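Local coordinates for protein mRNA interferase (PDB 6L2A) that probably acts as the toxin of a type II toxin-antitoxin system, a MazF-family endonuclease that cleaves RNA, at residues F65-L69 / C80-E85; G48-P54 / Q86-T92. The protein carries 6 engineered substitutions. One frame throughout, in Å; residues are numbered along the deposited sequence.

Interaction 1: F65-L69 / C80-E85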
ATOM      1  N   PHE A  65      -9.218  -3.019   9.966  1.00 17.63           N
ATOM      2  CA  PHE A  65      -8.179  -2.531   9.072  1.00 16.53           C
ATOM      3  C   PHE A  65      -8.099  -1.010   9.069  1.00 21.29           C
ATOM      4  O   PHE A  65      -7.502  -0.427   8.157  1.00 14.54           O
ATOM      5  CB  PHE A  65      -8.404  -3.064   7.654  1.00 16.75           C
ATOM      6  CG  PHE A  65      -9.828  -2.964   7.183  1.00 19.88           C
ATOM      7  CD1 PHE A  65     -10.290  -1.815   6.564  1.00 15.91           C
ATOM      8  CD2 PHE A  65     -10.701  -4.028   7.349  1.00 22.91           C
ATOM      9  CE1 PHE A  65     -11.597  -1.725   6.125  1.00 20.94           C
ATOM     10  CE2 PHE A  65     -12.013  -3.942   6.911  1.00 22.30           C
ATOM     11  CZ  PHE A  65     -12.459  -2.791   6.297  1.00 24.77           C
ATOM     12  N   GLN A  66      -8.696  -0.361  10.067  1.00 17.88           N
ATOM     13  CA  GLN A  66      -8.662   1.082  10.230  1.00 22.14           C
ATOM     14  C   GLN A  66      -8.347   1.393  11.686  1.00 20.32           C
ATOM     15  O   GLN A  66      -8.574   0.570  12.575  1.00 20.84           O
ATOM     16  CB  GLN A  66      -9.994   1.724   9.812  1.00 19.35           C
ATOM     17  CG  GLN A  66     -10.467   1.301   8.426  1.00 21.03           C
ATOM     18  CD  GLN A  66     -11.912   1.679   8.158  1.00 24.20           C
ATOM     19  OE1 GLN A  66     -12.708   1.821   9.085  1.00 23.34           O
ATOM     20  NE2 GLN A  66     -12.258   1.831   6.883  1.00 21.74           N
ATOM     21  N   VAL A  67      -7.811   2.588  11.931  1.00 18.98           N
ATOM     22  CA  VAL A  67      -7.339   2.967  13.261  1.00 18.34           C
ATOM     23  C   VAL A  67      -7.887   4.342  13.614  1.00 17.92           C
ATOM     24  O   VAL A  67      -7.666   5.312  12.878  1.00 16.89           O
ATOM     25  CB  VAL A  67      -5.804   2.964  13.356  1.00 18.30           C
ATOM     26  CG1 VAL A  67      -5.362   3.364  14.759  1.00 18.51           C
ATOM     27  CG2 VAL A  67      -5.250   1.591  12.998  1.00 15.84           C
ATOM     28  N   LEU A  68      -8.580   4.431  14.746  1.00 19.54           N
ATOM     29  CA  LEU A  68      -9.063   5.713  15.243  1.00 21.33           C
ATOM     30  C   LEU A  68      -7.890   6.578  15.694  1.00 24.01           C
ATOM     31  O   LEU A  68      -7.055   6.141  16.493  1.00 21.29           O
ATOM     32  CB  LEU A  68     -10.036   5.489  16.401  1.00 23.62           C
ATOM     33  CG  LEU A  68     -10.535   6.711  17.180  1.00 26.21           C
ATOM     34  CD1 LEU A  68     -11.480   7.544  16.335  1.00 29.15           C
ATOM     35  CD2 LEU A  68     -11.208   6.277  18.471  1.00 45.42           C
ATOM     36  N   LEU A  69      -7.826   7.804  15.179  1.00 17.83           N
ATOM     37  CA  LEU A  69      -6.764   8.751  15.506  1.00 21.36           C
ATOM     38  C   LEU A  69      -7.359   9.909  16.297  1.00 27.48           C
ATOM     39  O   LEU A  69      -8.198  10.652  15.777  1.00 24.93           O
ATOM     40  CB  LEU A  69      -6.073   9.260  14.240  1.00 20.45           C
ATOM     41  CG  LEU A  69      -5.463   8.201  13.317  1.00 17.46           C
ATOM     42  CD1 LEU A  69      -4.867   8.842  12.072  1.00 22.99           C
ATOM     43  CD2 LEU A  69      -4.414   7.389  14.062  1.00 14.49           C
ATOM     44  N   CYS A  80     -10.364  11.185  13.743  1.00 26.19           N
ATOM     45  CA  CYS A  80     -10.333  10.675  12.385  1.00 25.27           C
ATOM     46  C   CYS A  80      -9.923   9.214  12.434  1.00 24.80           C
ATOM     47  O   CYS A  80      -9.539   8.691  13.483  1.00 23.78           O
ATOM     48  CB  CYS A  80      -9.372  11.485  11.513  1.00 25.09           C
ATOM     49  SG  CYS A  80      -9.885  13.179  11.146  1.00 30.11           S
ATOM     50  N   LYS A  81     -10.005   8.545  11.292  1.00 18.34           N
ATOM     51  CA  LYS A  81      -9.531   7.175  11.207  1.00 19.71           C
ATOM     52  C   LYS A  81      -8.613   7.027  10.005  1.00 16.27           C
ATOM     53  O   LYS A  81      -8.901   7.538   8.919  1.00 18.59           O
ATOM     54  CB  LYS A  81     -10.692   6.165  11.132  1.00 24.46           C
ATOM     55  CG  LYS A  81     -11.608   6.300   9.935  1.00 20.93           C
ATOM     56  CD  LYS A  81     -12.623   5.165   9.918  1.00 23.37           C
ATOM     57  CE  LYS A  81     -13.423   5.153   8.628  1.00 23.11           C
ATOM     58  NZ  LYS A  81     -14.540   4.170   8.681  1.00 23.49           N
ATOM     59  N   ALA A  82      -7.484   6.359  10.225  1.00 18.78           N
ATOM     60  CA  ALA A  82      -6.603   5.973   9.135  1.00 15.54           C
ATOM     61  C   ALA A  82      -7.182   4.741   8.455  1.00 16.45           C
ATOM     62  O   ALA A  82      -7.595   3.793   9.127  1.00 16.93           O
ATOM     63  CB  ALA A  82      -5.195   5.686   9.656  1.00 15.12           C
ATOM     64  N   GLN A  83      -7.221   4.762   7.129  1.00 18.36           N
ATOM     65  CA  GLN A  83      -7.836   3.699   6.338  1.00 22.32           C
ATOM     66  C   GLN A  83      -6.723   2.914   5.649  1.00 16.07           C
ATOM     67  O   GLN A  83      -6.296   3.258   4.546  1.00 16.39           O
ATOM     68  CB  GLN A  83      -8.812   4.280   5.323  1.00 16.91           C
ATOM     69  CG  GLN A  83      -9.885   5.170   5.921  1.00 18.85           C
ATOM     70  CD  GLN A  83     -10.822   5.723   4.865  1.00 30.22           C
ATOM     71  OE1 GLN A  83     -10.653   6.847   4.394  1.00 33.83           O
ATOM     72  NE2 GLN A  83     -11.815   4.929   4.482  1.00 29.59           N
ATOM     73  N   ALA A  84      -6.256   1.847   6.305  1.00 16.09           N
ATOM     74  CA  ALA A  84      -5.178   1.046   5.739  1.00 18.50           C
ATOM     75  C   ALA A  84      -5.582   0.361   4.442  1.00 22.53           C
ATOM     76  O   ALA A  84      -4.709   0.050   3.624  1.00 17.85           O
ATOM     77  CB  ALA A  84      -4.700   0.001   6.749  1.00 17.65           C
ATOM     78  N   GLU A  85      -6.879   0.119   4.231  1.00 17.83           N
ATOM     79  CA  GLU A  85      -7.326  -0.468   2.975  1.00 20.01           C
ATOM     80  C   GLU A  85      -7.226   0.505   1.807  1.00 21.95           C
ATOM     81  O   GLU A  85      -7.393   0.085   0.658  1.00 21.67           O
ATOM     82  CB  GLU A  85      -8.766  -0.982   3.111  1.00 20.32           C
ATOM     83  CG  GLU A  85      -9.868   0.069   2.950  1.00 21.22           C
ATOM     84  CD  GLU A  85     -10.083   0.932   4.186  1.00 27.62           C
ATOM     85  OE1 GLU A  85      -9.264   0.873   5.126  1.00 17.87           O
ATOM     86  OE2 GLU A  85     -11.090   1.672   4.217  1.00 28.57           O
TER
HETATM   87  O   HOH W   1     -14.878   2.992   5.555  1.00 31.79           O
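The carboxamide of Gln66 works as a two-ended connector between Lys81 and Glu85. Its NE2 donates to OE2 of Glu85 at 2.9 Å, with the oxygen lying in the amide plane but met on its syn side, 34° out of the carboxylate plane. At the other end, Gln66 OE1 takes a bond from Lys81 NZ at 3.0 Å, the ammonium standing above the carbonyl plane. A water accepts from Gln66 NE2 and, weakly, from Lys81 NZ. Glu85 folds back at chi2 (-79°), which brings its carboxylate to the rim of the Phe65 ring: OE1 lies in the ring plane, 3.2 Å from Phe65 CD1, and has no hydrogen-bond partner although buried, so the polarised ring edge probably offers it some compensation.

Beneath this polar row the strands 66-69 and 80-83 pair antiparallel, with Val67-Ala82 and Leu69-Cys80 as hydrogen-bonded pairs. On the face carrying Val67 and Leu69, Leu69 CD1 rests 4.0 Å from Ala82 CB. In the second shell, Lys61 O receives Lys81 NZ and Tyr63 N donates to Gln66 OE1, while the Tyr63 and Phe65 rings lie nearly parallel. Val67 and Ala84 pack on helix 104-117, and strand 80-83 is flanked on its other edge by strand 49-56, where backbone hydrogen bonding joins Lys81 to Thr56.

Interaction 2: G48-P54 / Q86-T92; sequences GVITVVP and QIRSIAT
Strands 49-54 and 88-91 run antiparallel with their axes at 140°, joined by reciprocal bonds in the hydrogen-bonded pairs Ile50-Ile90 and Val52-Arg88 and extended by Thr92 N to Gly48 O at 2.9 Å. Gly48 itself has a positive phi.

Between these pairs, Thr51 and Ser89 bring their hydroxyls to 3.0 Å, OG1 to OG, each held beside its own backbone N (chi1 -61° and -67°). Both have partners in the second subunit: His117 NE2 of that subunit bonds Thr51 OG1, and Ser89 OG has the main-chain oxygens of Ile87, the stronger partner, and Glu85 of the second subunit within hydrogen-bonding reach, which its single proton must share or choose between. This face therefore belongs to the dimer interface of the MazF toxin, whose fold belongs to the SH3-like clan. Ile87 lays CG1 and CD1 against Thr51 CG2, both at 3.6 Å, and packs on Leu114 of helix 104-117.

On the other face, beside Arg88, Ile90 CD1 comes to 4.0 Å from Val52 CG1, the two side chains crossing at about a right angle, and Ile50 CG1 meets Thr92 CG2 at 3.6 Å; helix 36-45 covers Ile50 and Thr92 through Ala42. A water bridges Gly48 N and Thr92 OG1. At the far end, Pro54 turns its CG-CD edge to Gln86, with CD 3.1 Å from Gln86 O.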
ATOM      1  N   GLY A  48      11.206  10.494  -5.237  1.00 24.24           N
ATOM      2  CA  GLY A  48      10.958   9.127  -4.852  1.00 29.66           C
ATOM      3  C   GLY A  48       9.528   8.931  -4.364  1.00 28.04           C
ATOM      4  O   GLY A  48       8.762   9.870  -4.191  1.00 31.15           O
ATOM      5  N   VAL A  49       9.201   7.653  -4.155  1.00 24.85           N
ATOM      6  CA  VAL A  49       7.869   7.252  -3.711  1.00 22.36           C
ATOM      7  C   VAL A  49       7.833   7.169  -2.193  1.00 23.43           C
ATOM      8  O   VAL A  49       8.743   6.626  -1.556  1.00 25.30           O
ATOM      9  CB  VAL A  49       7.457   5.906  -4.339  1.00 31.06           C
ATOM     10  CG1 VAL A  49       6.968   6.107  -5.761  1.00 41.96           C
ATOM     11  CG2 VAL A  49       8.612   4.921  -4.298  1.00 30.57           C
ATOM     12  N   ILE A  50       6.769   7.720  -1.615  1.00 19.66           N
ATOM     13  CA  ILE A  50       6.403   7.538  -0.217  1.00 24.65           C
ATOM     14  C   ILE A  50       5.093   6.766  -0.200  1.00 23.12           C
ATOM     15  O   ILE A  50       4.274   6.893  -1.114  1.00 27.82           O
ATOM     16  CB  ILE A  50       6.257   8.889   0.522  1.00 25.91           C
ATOM     17  CG1 ILE A  50       7.480   9.767   0.260  1.00 32.48           C
ATOM     18  CG2 ILE A  50       6.065   8.686   2.018  1.00 34.95           C
ATOM     19  CD1 ILE A  50       8.763   9.208   0.831  1.00 27.01           C
ATOM     20  N   THR A  51       4.895   5.950   0.830  1.00 16.33           N
ATOM     21  CA  THR A  51       3.658   5.201   0.985  1.00 12.82           C
ATOM     22  C   THR A  51       2.867   5.794   2.141  1.00 17.53           C
ATOM     23  O   THR A  51       3.415   6.004   3.227  1.00 16.49           O
ATOM     24  CB  THR A  51       3.939   3.716   1.215  1.00 18.30           C
ATOM     25  OG1 THR A  51       4.645   3.191   0.084  1.00 17.50           O
ATOM     26  CG2 THR A  51       2.641   2.959   1.380  1.00 22.35           C
ATOM     27  N   VAL A  52       1.588   6.086   1.897  1.00 14.54           N
ATOM     28  CA  VAL A  52       0.751   6.782   2.864  1.00 13.60           C
ATOM     29  C   VAL A  52      -0.560   6.032   3.053  1.00 18.66           C
ATOM     30  O   VAL A  52      -1.004   5.269   2.193  1.00 16.78           O
ATOM     31  CB  VAL A  52       0.466   8.243   2.449  1.00 14.74           C
ATOM     32  CG1 VAL A  52       1.766   9.026   2.323  1.00 14.25           C
ATOM     33  CG2 VAL A  52      -0.327   8.281   1.147  1.00 16.27           C
ATOM     34  N   VAL A  53      -1.181   6.278   4.201  1.00 15.61           N
ATOM     35  CA  VAL A  53      -2.500   5.747   4.533  1.00 13.82           C
ATOM     36  C   VAL A  53      -3.462   6.919   4.693  1.00 15.33           C
ATOM     37  O   VAL A  53      -3.297   7.730   5.617  1.00 18.46           O
ATOM     38  CB  VAL A  53      -2.441   4.880   5.800  1.00 15.08           C
ATOM     39  CG1 VAL A  53      -3.831   4.612   6.327  1.00 14.38           C
ATOM     40  CG2 VAL A  53      -1.723   3.572   5.504  1.00 14.93           C
ATOM     41  N   PRO A  54      -4.460   7.058   3.823  1.00 19.84           N
ATOM     42  CA  PRO A  54      -5.362   8.212   3.910  1.00 17.37           C
ATOM     43  C   PRO A  54      -6.184   8.200   5.186  1.00 18.21           C
ATOM     44  O   PRO A  54      -6.462   7.153   5.775  1.00 18.47           O
ATOM     45  CB  PRO A  54      -6.258   8.060   2.674  1.00 18.17           C
ATOM     46  CG  PRO A  54      -5.492   7.178   1.749  1.00 21.95           C
ATOM     47  CD  PRO A  54      -4.722   6.242   2.629  1.00 20.32           C
ATOM     48  N   GLN A  86      -6.952   1.785   2.070  1.00 18.21           N
ATOM     49  CA  GLN A  86      -6.799   2.792   1.029  1.00 22.48           C
ATOM     50  C   GLN A  86      -5.340   3.182   0.820  1.00 20.46           C
ATOM     51  O   GLN A  86      -5.063   4.260   0.287  1.00 23.67           O
ATOM     52  CB  GLN A  86      -7.635   4.028   1.363  1.00 24.55           C
ATOM     53  CG  GLN A  86      -9.103   3.731   1.622  1.00 30.45           C
ATOM     54  CD  GLN A  86     -10.001   4.243   0.516  1.00 43.55           C
ATOM     55  OE1 GLN A  86      -9.985   3.724  -0.602  1.00 49.36           O
ATOM     56  NE2 GLN A  86     -10.789   5.268   0.820  1.00 46.57           N
ATOM     57  N   ILE A  87      -4.408   2.316   1.227  1.00 17.15           N
ATOM     58  CA  ILE A  87      -2.984   2.628   1.165  1.00 14.11           C
ATOM     59  C   ILE A  87      -2.564   2.937  -0.269  1.00 31.02           C
ATOM     60  O   ILE A  87      -3.001   2.281  -1.223  1.00 22.06           O
ATOM     61  CB  ILE A  87      -2.188   1.453   1.758  1.00 21.18           C
ATOM     62  CG1 ILE A  87      -0.680   1.689   1.681  1.00 21.36           C
ATOM     63  CG2 ILE A  87      -2.564   0.143   1.071  1.00 26.77           C
ATOM     64  CD1 ILE A  87       0.122   0.590   2.351  1.00 23.13           C
ATOM     65  N   ARG A  88      -1.732   3.970  -0.428  1.00 22.63           N
ATOM     66  CA  ARG A  88      -1.236   4.379  -1.735  1.00 29.61           C
ATOM     67  C   ARG A  88       0.227   4.777  -1.630  1.00 25.36           C
ATOM     68  O   ARG A  88       0.710   5.185  -0.571  1.00 20.10           O
ATOM     69  CB  ARG A  88      -1.997   5.575  -2.327  1.00 26.23           C
ATOM     70  CG  ARG A  88      -3.431   5.752  -1.886  1.00 48.08           C
ATOM     71  CD  ARG A  88      -4.393   5.074  -2.840  1.00 48.07           C
ATOM     72  NE  ARG A  88      -5.733   5.640  -2.730  1.00 41.59           N
ATOM     73  CZ  ARG A  88      -6.124   6.745  -3.356  1.00 62.61           C
ATOM     74  NH1 ARG A  88      -7.362   7.196  -3.203  1.00 65.71           N
ATOM     75  NH2 ARG A  88      -5.276   7.401  -4.138  1.00 55.81           N
ATOM     76  N   SER A  89       0.920   4.681  -2.760  1.00 28.85           N
ATOM     77  CA  SER A  89       2.258   5.232  -2.915  1.00 24.02           C
ATOM     78  C   SER A  89       2.176   6.479  -3.780  1.00 29.28           C
ATOM     79  O   SER A  89       1.526   6.471  -4.830  1.00 28.80           O
ATOM     80  CB  SER A  89       3.215   4.212  -3.535  1.00 28.89           C
ATOM     81  OG  SER A  89       3.439   3.133  -2.644  1.00 37.25           O
ATOM     82  N   ILE A  90       2.823   7.552  -3.329  1.00 27.33           N
ATOM     83  CA  ILE A  90       2.778   8.834  -4.011  1.00 23.11           C
ATOM     84  C   ILE A  90       4.199   9.339  -4.198  1.00 19.93           C
ATOM     85  O   ILE A  90       5.130   8.920  -3.507  1.00 19.47           O
ATOM     86  CB  ILE A  90       1.940   9.876  -3.239  1.00 24.80           C
ATOM     87  CG1 ILE A  90       2.511  10.072  -1.834  1.00 19.74           C
ATOM     88  CG2 ILE A  90       0.484   9.443  -3.165  1.00 33.50           C
ATOM     89  CD1 ILE A  90       1.859  11.206  -1.058  1.00 22.30           C
ATOM     90  N   ALA A  91       4.356  10.250  -5.151  1.00 22.64           N
ATOM     91  CA  ALA A  91       5.616  10.956  -5.301  1.00 23.89           C
ATOM     92  C   ALA A  91       5.797  11.944  -4.156  1.00 20.39           C
ATOM     93  O   ALA A  91       4.828  12.477  -3.610  1.00 23.35           O
ATOM     94  CB  ALA A  91       5.662  11.690  -6.641  1.00 23.99           C
ATOM     95  N   THR A  92       7.058  12.184  -3.785  1.00 20.50           N
ATOM     96  CA  THR A  92       7.330  13.217  -2.789  1.00 25.56           C
ATOM     97  C   THR A  92       6.819  14.572  -3.253  1.00 29.69           C
ATOM     98  O   THR A  92       6.466  15.420  -2.425  1.00 21.92           O
ATOM     99  CB  THR A  92       8.827  13.296  -2.487  1.00 24.44           C
ATOM    100  OG1 THR A  92       9.545  13.608  -3.687  1.00 29.45           O
ATOM    101  CG2 THR A  92       9.331  11.980  -1.924  1.00 24.65           C
TER
HETATM  102  O   HOH W   2       9.224  12.854  -6.164  1.00 23.30           O

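The two contacts lie about 15 Å apart between centres and share one antiparallel sheet. Along the chain the order is 48-54, 65-69, 80-85, 86-92, so the hairpin-like pairing of interaction 1, with helix 71-74 between its strands, falls within the longer excursion between the partners of interaction 2. Strand 49-56 joins them by pairing with both 80-83 and 88-91: Gln83 N probably bonds Pro54 O at 2.9 Å, and Val53 CG1 packs against Ala82 CB. Helix 104-117 lies against both contacts. Glu85 and Gln86 make the direct passage between them, and together with Ser89 they take part in the dimer interface, so the stretch joining the two contacts also meets the second subunit.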